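Long-range contacts in N-acetylglucosamine-specific lectin (Saxidomus purpuratus, PDB 6A7T), which recognises N-acetylated sugars such as N-acetylglucosamine, as a C-type lectin whose carbohydrate recognition does not depend on calcium: residues D27-W32 and C153-S158; K53-S58 and G149-E154; K118-K123 and W138-D143. All blocks are in the same frame, centred on the assembly; numbering follows the deposited sequence.

From the N terminus, the loop 27-32 leads into strand 33-35 and meets 153-158 across 120 intervening residues, so interaction 1 joins the N-terminal loop to the end of the last strand. Interaction 2 starts a little later, on helix 49-58, and closes 90 residues against the same last strand, 149-155; the two contacts share C153 and E154, and their centres lie 12 Å apart. Interaction 3 is local by comparison: 14 residues separate 118-123 from 138-143, on strand 134-141. It nests inside both larger loops without touching either of the other two contacts, its centre about 27 Å from that of interaction 1, on the opposite side of the chain's centre, in the sugar-binding region.

Interaction 1 of 3, residues D27-W32 and C153-S158; sequences DCPSGW and CEIDCS. With CA (calcium ion), chain D.
W32 and I155 make the tight part of this contact. The isoleucine comes over one face of the indole, crossing the tryptophan at about a right angle, and its CD1 sits 3.9 Å from the centroid of the six-membered ring, a CH-pi contact with CZ3 closest. I155 CD1 gets there because it is anti to CA (chi2 165°), which carries the methyl outward from the strand. P29 lies on the same face of the indole and meets I155 tip to tip, its CD 4.0 Å from I155 CD1. The type II turn from P29 to W32 folds the proline back over the ring. At the far end of the indole, W32 CH2 packs on C153 CB at 3.9 Å, while A61 and L41 add to the surroundings of the ring.

The other end is loose. D27 and C157, both exposed, come no closer than 4.3 Å, between D27 CB and C157 SG. No hydrogen bond crosses between the segments; C157 is instead tied to C23 by a disulfide. The E154 side chain sets off away from 27-32; both its oxygens bind calcium, and OE2 also hydrogen-bonds S38 OG. D156 OD2 takes a bond from a calcium-bound water and forms a salt bridge with K24 of the other chain. Joining the N-terminal segment, with its C28-C39 disulfide, to the last strand is characteristic of long-form C-type lectin domains.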
# COMPACT_ATOMS: atom_id res chain seq x y z
N ASP B 27 21.01 10.57 -3.72
CA ASP B 27 20.09 10.82 -4.80
C ASP B 27 19.44 12.19 -4.60
O ASP B 27 18.85 12.71 -5.53
CB ASP B 27 19.01 9.73 -4.88
CG ASP B 27 19.54 8.40 -5.37
OD1 ASP B 27 20.00 8.35 -6.52
OD2 ASP B 27 19.46 7.43 -4.60
N CYS B 28 19.52 12.73 -3.38
CA CYS B 28 18.77 13.91 -3.02
C CYS B 28 19.48 15.14 -3.57
O CYS B 28 20.66 15.33 -3.27
CB CYS B 28 18.60 14.04 -1.52
SG CYS B 28 17.61 12.73 -0.75
N PRO B 29 18.81 15.98 -4.39
CA PRO B 29 19.35 17.28 -4.77
C PRO B 29 19.68 18.17 -3.56
O PRO B 29 19.17 17.94 -2.48
CB PRO B 29 18.23 17.90 -5.61
CG PRO B 29 17.45 16.71 -6.14
CD PRO B 29 17.51 15.70 -5.02
N SER B 30 20.53 19.18 -3.74
CA SER B 30 20.91 20.06 -2.65
C SER B 30 19.65 20.79 -2.15
O SER B 30 18.80 21.14 -2.97
CB SER B 30 22.00 21.04 -3.10
OG SER B 30 22.67 21.63 -1.99
N GLY B 31 19.53 20.98 -0.83
CA GLY B 31 18.37 21.63 -0.21
C GLY B 31 17.19 20.68 -0.01
O GLY B 31 16.14 21.12 0.47
N TRP B 32 17.36 19.41 -0.40
CA TRP B 32 16.35 18.36 -0.15
C TRP B 32 16.78 17.52 1.05
O TRP B 32 17.95 17.22 1.23
CB TRP B 32 16.13 17.45 -1.35
CG TRP B 32 15.54 18.11 -2.55
CD1 TRP B 32 16.06 19.16 -3.25
CD2 TRP B 32 14.36 17.71 -3.25
NE1 TRP B 32 15.25 19.47 -4.30
CE2 TRP B 32 14.22 18.57 -4.36
CE3 TRP B 32 13.39 16.73 -3.02
CZ2 TRP B 32 13.13 18.51 -5.21
CZ3 TRP B 32 12.32 16.65 -3.89
CH2 TRP B 32 12.19 17.53 -4.97
N CYS B 153 7.37 18.59 -1.88
CA CYS B 153 7.66 17.69 -2.98
C CYS B 153 8.46 16.48 -2.47
O CYS B 153 9.16 16.52 -1.48
CB CYS B 153 8.49 18.33 -4.09
SG CYS B 153 7.78 19.87 -4.75
N GLU B 154 8.31 15.38 -3.20
CA GLU B 154 8.91 14.06 -2.86
C GLU B 154 9.47 13.43 -4.14
O GLU B 154 8.81 13.39 -5.13
CB GLU B 154 7.87 13.13 -2.25
CG GLU B 154 8.48 11.80 -1.77
CD GLU B 154 7.51 10.79 -1.17
OE1 GLU B 154 6.26 11.01 -1.31
OE2 GLU B 154 7.98 9.78 -0.60
N ILE B 155 10.72 12.96 -4.04
CA ILE B 155 11.33 12.03 -5.00
C ILE B 155 11.48 10.69 -4.27
O ILE B 155 12.15 10.69 -3.23
CB ILE B 155 12.70 12.55 -5.45
CG1 ILE B 155 12.59 13.85 -6.26
CG2 ILE B 155 13.44 11.49 -6.23
CD1 ILE B 155 13.92 14.58 -6.41
N ASP B 156 10.86 9.61 -4.78
CA ASP B 156 10.91 8.34 -4.05
C ASP B 156 11.62 7.25 -4.87
O ASP B 156 11.80 6.17 -4.33
CB ASP B 156 9.53 7.88 -3.55
CG ASP B 156 8.54 7.49 -4.62
OD1 ASP B 156 8.95 7.41 -5.78
OD2 ASP B 156 7.34 7.30 -4.28
N CYS B 157 12.12 7.57 -6.06
CA CYS B 157 12.94 6.64 -6.87
C CYS B 157 12.21 5.28 -7.00
O CYS B 157 12.86 4.21 -6.98
CB CYS B 157 14.32 6.44 -6.26
SG CYS B 157 15.30 7.94 -5.97
N SER B 158 10.88 5.31 -7.09
CA SER B 158 10.07 4.11 -7.27
C SER B 158 9.99 3.76 -8.76
O SER B 158 10.48 4.51 -9.61
CB SER B 158 8.70 4.26 -6.63
OG SER B 158 7.93 5.27 -7.28
CA CA D . 5.97 8.77 0.33
O HOH W 1 5.93 7.96 -2.06
O HOH W 2 7.56 7.07 0.89

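Interaction 2 of 3, residues K53-S58 and G149-E154; sequences KAFCES and GPCICE. With CA (calcium ion), chain D.
Three cysteine sulfurs gather here between helix and strand: C56 and C153 form a disulfide, and C151 SG lies 4.2 Å from C56 SG without being bonded to it. The disulfide, with chi3 -81°, has the left-handed sense and brings the two backbones to a CA-CA distance of 5.4 Å at C56 and C153. On the strand, C151 and C153 both face the helix, while I152 and E154 between and beyond them face the other way. C151 SG stands between its own backbone N and carbonyl carbon (chi1 70°), which turns the sulfur toward C56 and F55.

F55 closes this cluster. Its CD2 meets both strand sulfurs: F55 CD2 is 3.8 Å from C153 SG, and the same carbon is 4.0 Å from C151 SG. Both sulfurs approach the ring obliquely. R47 engages the same ring in a cation-pi contact. With no hydrogen bond crossing the contact, it is held by the covalent link and by buried apolar packing.

The helix segment runs at 36° to the strand, with 8.6 Å between the axes. L63 of the neighbouring strand 62-63 touches both C56 and C151, and F55 also touches L41 and D43 of strand 38-47. On the reverse side of strand 149-155, I152 packs on Y88 of strand 87-95, and E154 reaches calcium together with T65, E67 and E71.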
# COMPACT_ATOMS: atom_id res chain seq x y z
N LYS B 53 1.42 21.34 -7.59
CA LYS B 53 1.53 20.06 -8.34
C LYS B 53 2.49 20.23 -9.52
O LYS B 53 3.46 19.46 -9.70
CB LYS B 53 0.17 19.59 -8.81
CG LYS B 53 0.21 18.27 -9.59
CD LYS B 53 -1.19 17.84 -9.98
CE LYS B 53 -1.17 16.64 -10.91
NZ LYS B 53 -0.45 16.97 -12.15
N ALA B 54 2.25 21.29 -10.32
CA ALA B 54 3.17 21.59 -11.46
C ALA B 54 4.60 21.87 -11.02
O ALA B 54 5.54 21.49 -11.71
CB ALA B 54 2.63 22.75 -12.26
N PHE B 55 4.79 22.64 -9.93
CA PHE B 55 6.09 22.93 -9.42
C PHE B 55 6.85 21.63 -9.12
O PHE B 55 8.02 21.49 -9.50
CB PHE B 55 6.03 23.82 -8.17
CG PHE B 55 7.36 24.03 -7.49
CD1 PHE B 55 8.37 24.81 -8.07
CD2 PHE B 55 7.65 23.38 -6.29
CE1 PHE B 55 9.59 24.95 -7.45
CE2 PHE B 55 8.87 23.52 -5.68
CZ PHE B 55 9.85 24.31 -6.25
N CYS B 56 6.21 20.69 -8.41
CA CYS B 56 6.94 19.50 -8.03
C CYS B 56 7.32 18.72 -9.31
O CYS B 56 8.43 18.15 -9.42
CB CYS B 56 6.11 18.65 -7.09
SG CYS B 56 5.96 19.40 -5.45
N GLU B 57 6.41 18.72 -10.27
CA GLU B 57 6.71 18.06 -11.60
C GLU B 57 7.93 18.70 -12.29
O GLU B 57 8.77 17.98 -12.86
CB GLU B 57 5.48 18.08 -12.48
CG GLU B 57 4.36 17.16 -12.00
CD GLU B 57 2.98 17.46 -12.58
OE1 GLU B 57 2.84 18.48 -13.29
OE2 GLU B 57 2.02 16.73 -12.27
N SER B 58 8.10 20.02 -12.15
CA SER B 58 9.23 20.78 -12.71
C SER B 58 10.57 20.36 -12.11
O SER B 58 11.64 20.59 -12.73
CB SER B 58 8.98 22.28 -12.54
OG SER B 58 9.48 22.74 -11.31
N GLY B 149 -0.02 28.83 -1.01
CA GLY B 149 0.75 28.37 0.11
C GLY B 149 2.00 27.66 -0.32
O GLY B 149 2.25 27.49 -1.50
N PRO B 150 2.80 27.19 0.65
CA PRO B 150 3.97 26.38 0.40
C PRO B 150 3.52 24.93 0.17
O PRO B 150 2.34 24.59 0.28
CB PRO B 150 4.77 26.50 1.72
CG PRO B 150 3.66 26.57 2.74
CD PRO B 150 2.57 27.36 2.09
N CYS B 151 4.49 24.10 -0.19
CA CYS B 151 4.15 22.70 -0.51
C CYS B 151 5.31 21.77 -0.16
O CYS B 151 6.43 22.24 0.19
CB CYS B 151 3.79 22.63 -1.99
SG CYS B 151 5.15 22.88 -3.15
N ILE B 152 5.05 20.45 -0.20
CA ILE B 152 6.09 19.44 -0.00
C ILE B 152 6.20 18.56 -1.26
O ILE B 152 5.25 17.92 -1.65
CB ILE B 152 5.76 18.58 1.22
CG1 ILE B 152 5.44 19.44 2.43
CG2 ILE B 152 6.91 17.61 1.46
CD1 ILE B 152 4.89 18.74 3.61
N CYS B 153 7.37 18.59 -1.88
CA CYS B 153 7.66 17.69 -2.98
C CYS B 153 8.46 16.48 -2.47
O CYS B 153 9.16 16.52 -1.48
CB CYS B 153 8.49 18.33 -4.09
SG CYS B 153 7.78 19.87 -4.75
N GLU B 154 8.31 15.38 -3.20
CA GLU B 154 8.91 14.06 -2.86
C GLU B 154 9.47 13.43 -4.14
O GLU B 154 8.81 13.39 -5.13
CB GLU B 154 7.87 13.13 -2.25
CG GLU B 154 8.48 11.80 -1.77
CD GLU B 154 7.51 10.79 -1.17
OE1 GLU B 154 6.26 11.01 -1.31
OE2 GLU B 154 7.98 9.78 -0.60
CA CA D . 5.97 8.77 0.33
O HOH W 1 5.93 7.96 -2.06
O HOH W 2 7.56 7.07 0.89

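Interaction 3 of 3, residues K118-K123 and W138-D143; sequences KPDNNK and WNDHVD
D140 OD2 is gripped by the loop 118-123 and by Y101 of strand 100-103. The backbone N of N121 donates to D140 OD2 at 2.8 Å, a rather bent bond of 131° at the hydrogen. N122 N adds a weak bond to D140 OD2 at 3.3 Å, and Y101 OH, itself hydrogen-bonded to N122 N, contributes another weak one. The second carboxylate oxygen, D140 OD1, takes a much straighter bond (164°) from D120 N, 2.9 Å away. The bonds from N121 N and D120 N both use syn lone pairs, so the loop's N-H groups fix the rotation of the carboxylate.

N122 also donates from its side chain, this time to the backbone: N122 ND2 reaches D140 O at 3.0 Å, coming from well above the carbonyl plane. N122 OD1 meanwhile sits near D140 OD2, two acceptors with no bond between them.

Further along, K118 lies against N139, its CE 3.2 Å from N139 OD1. The K118 chain bends at chi2, and its NZ forms a salt bridge with D120 OD2 (2.9 Å), meeting the syn lone pair. A water links D120 OD2, N139 ND2 and D140 O. P119, preceded by a cis peptide bond, brings CB against D140 OD2 and packs on W114 and Y101.

By sequence and by the cis proline, K118-P119-D120 probably takes the place of the EPN or QPD motif of C-type lectins, and W138-N139-D140 matches their WND motif. D120, N139 and D140 bind a second calcium in other models of this protein, and K118 and N139 bind N-acetylated sugars there; no such ligand is bound to this chain. A lysine amine paired with D120 would partly offset the clustered carboxylates, consistent with sugar recognition that does not depend on calcium.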
# COMPACT_ATOMS: atom_id res chain seq x y z
N LYS B 118 -11.88 15.86 10.31
CA LYS B 118 -11.67 15.93 8.85
C LYS B 118 -11.77 14.52 8.27
O LYS B 118 -11.53 13.56 8.99
CB LYS B 118 -10.30 16.58 8.57
CG LYS B 118 -10.05 17.88 9.32
CD LYS B 118 -11.07 18.94 9.00
CE LYS B 118 -10.67 20.32 9.48
NZ LYS B 118 -11.65 21.33 9.04
N PRO B 119 -12.13 14.42 6.98
CA PRO B 119 -12.36 15.52 6.06
C PRO B 119 -13.72 16.23 6.13
O PRO B 119 -14.70 15.65 6.57
CB PRO B 119 -12.22 14.87 4.68
CG PRO B 119 -12.73 13.47 4.93
CD PRO B 119 -12.21 13.12 6.30
N ASP B 120 -13.80 17.45 5.58
CA ASP B 120 -15.09 18.16 5.38
C ASP B 120 -15.88 17.60 4.18
O ASP B 120 -17.09 17.86 4.06
CB ASP B 120 -14.83 19.64 5.23
CG ASP B 120 -14.42 20.24 6.56
OD1 ASP B 120 -15.28 20.20 7.48
OD2 ASP B 120 -13.28 20.70 6.68
N ASN B 121 -15.19 16.89 3.27
CA ASN B 121 -15.79 16.29 2.05
C ASN B 121 -16.26 17.42 1.14
O ASN B 121 -17.44 17.51 0.76
CB ASN B 121 -16.87 15.25 2.39
CG ASN B 121 -16.25 14.03 3.02
OD1 ASN B 121 -16.65 13.58 4.09
ND2 ASN B 121 -15.23 13.51 2.38
N ASN B 122 -15.31 18.27 0.76
CA ASN B 122 -15.59 19.45 0.01
C ASN B 122 -15.08 19.25 -1.42
O ASN B 122 -14.97 20.20 -2.20
CB ASN B 122 -15.06 20.66 0.79
CG ASN B 122 -13.57 20.60 1.07
OD1 ASN B 122 -12.86 19.78 0.48
ND2 ASN B 122 -13.07 21.52 1.88
N LYS B 123 -14.77 17.98 -1.77
CA LYS B 123 -14.19 17.66 -3.06
C LYS B 123 -12.98 18.54 -3.35
O LYS B 123 -12.73 18.98 -4.49
CB LYS B 123 -15.25 17.79 -4.15
CG LYS B 123 -16.40 16.82 -3.92
CD LYS B 123 -17.24 16.53 -5.12
CE LYS B 123 -18.24 15.41 -4.85
NZ LYS B 123 -18.88 14.96 -6.12
N TRP B 138 -3.92 16.10 8.22
CA TRP B 138 -4.43 16.43 6.88
C TRP B 138 -5.74 17.22 7.00
O TRP B 138 -6.58 16.87 7.80
CB TRP B 138 -4.72 15.22 5.99
CG TRP B 138 -3.56 14.31 5.81
CD1 TRP B 138 -2.24 14.51 6.13
CD2 TRP B 138 -3.67 12.96 5.31
NE1 TRP B 138 -1.53 13.36 5.87
CE2 TRP B 138 -2.37 12.41 5.35
CE3 TRP B 138 -4.75 12.19 4.85
CZ2 TRP B 138 -2.11 11.10 4.93
CZ3 TRP B 138 -4.48 10.90 4.44
CH2 TRP B 138 -3.18 10.39 4.43
N ASN B 139 -5.93 18.12 6.06
CA ASN B 139 -7.18 18.81 5.81
C ASN B 139 -7.47 18.87 4.32
O ASN B 139 -6.54 18.88 3.50
CB ASN B 139 -7.18 20.25 6.37
CG ASN B 139 -8.53 20.92 6.27
OD1 ASN B 139 -9.59 20.28 6.43
ND2 ASN B 139 -8.48 22.24 6.06
N ASP B 140 -8.77 18.98 3.96
CA ASP B 140 -9.21 19.18 2.63
C ASP B 140 -9.65 20.63 2.46
O ASP B 140 -10.43 21.15 3.21
CB ASP B 140 -10.34 18.24 2.20
CG ASP B 140 -11.55 18.13 3.10
OD1 ASP B 140 -11.46 18.48 4.31
OD2 ASP B 140 -12.59 17.61 2.56
N HIS B 141 -9.17 21.24 1.40
CA HIS B 141 -9.47 22.65 1.08
C HIS B 141 -10.15 22.74 -0.29
O HIS B 141 -9.63 22.23 -1.26
CB HIS B 141 -8.18 23.45 1.09
CG HIS B 141 -8.38 24.91 0.94
ND1 HIS B 141 -8.99 25.65 1.92
CD2 HIS B 141 -8.07 25.76 -0.06
CE1 HIS B 141 -9.05 26.91 1.51
NE2 HIS B 141 -8.48 27.02 0.33
N VAL B 142 -11.24 23.53 -0.41
CA VAL B 142 -12.08 23.58 -1.62
C VAL B 142 -11.31 24.18 -2.79
O VAL B 142 -11.48 23.75 -3.93
CB VAL B 142 -13.39 24.39 -1.40
CG1 VAL B 142 -13.11 25.83 -1.02
CG2 VAL B 142 -14.28 24.36 -2.64
N ASP B 143 -10.53 25.22 -2.52
CA ASP B 143 -9.90 25.99 -3.54
C ASP B 143 -8.51 25.43 -3.85
O ASP B 143 -7.53 25.72 -3.15
CB ASP B 143 -9.82 27.46 -3.14
CG ASP B 143 -9.57 28.36 -4.33
OD1 ASP B 143 -9.09 27.86 -5.38
OD2 ASP B 143 -9.83 29.57 -4.21
O HOH W 3 -11.44 23.13 5.54
O HOH W 4 -13.18 21.93 -4.78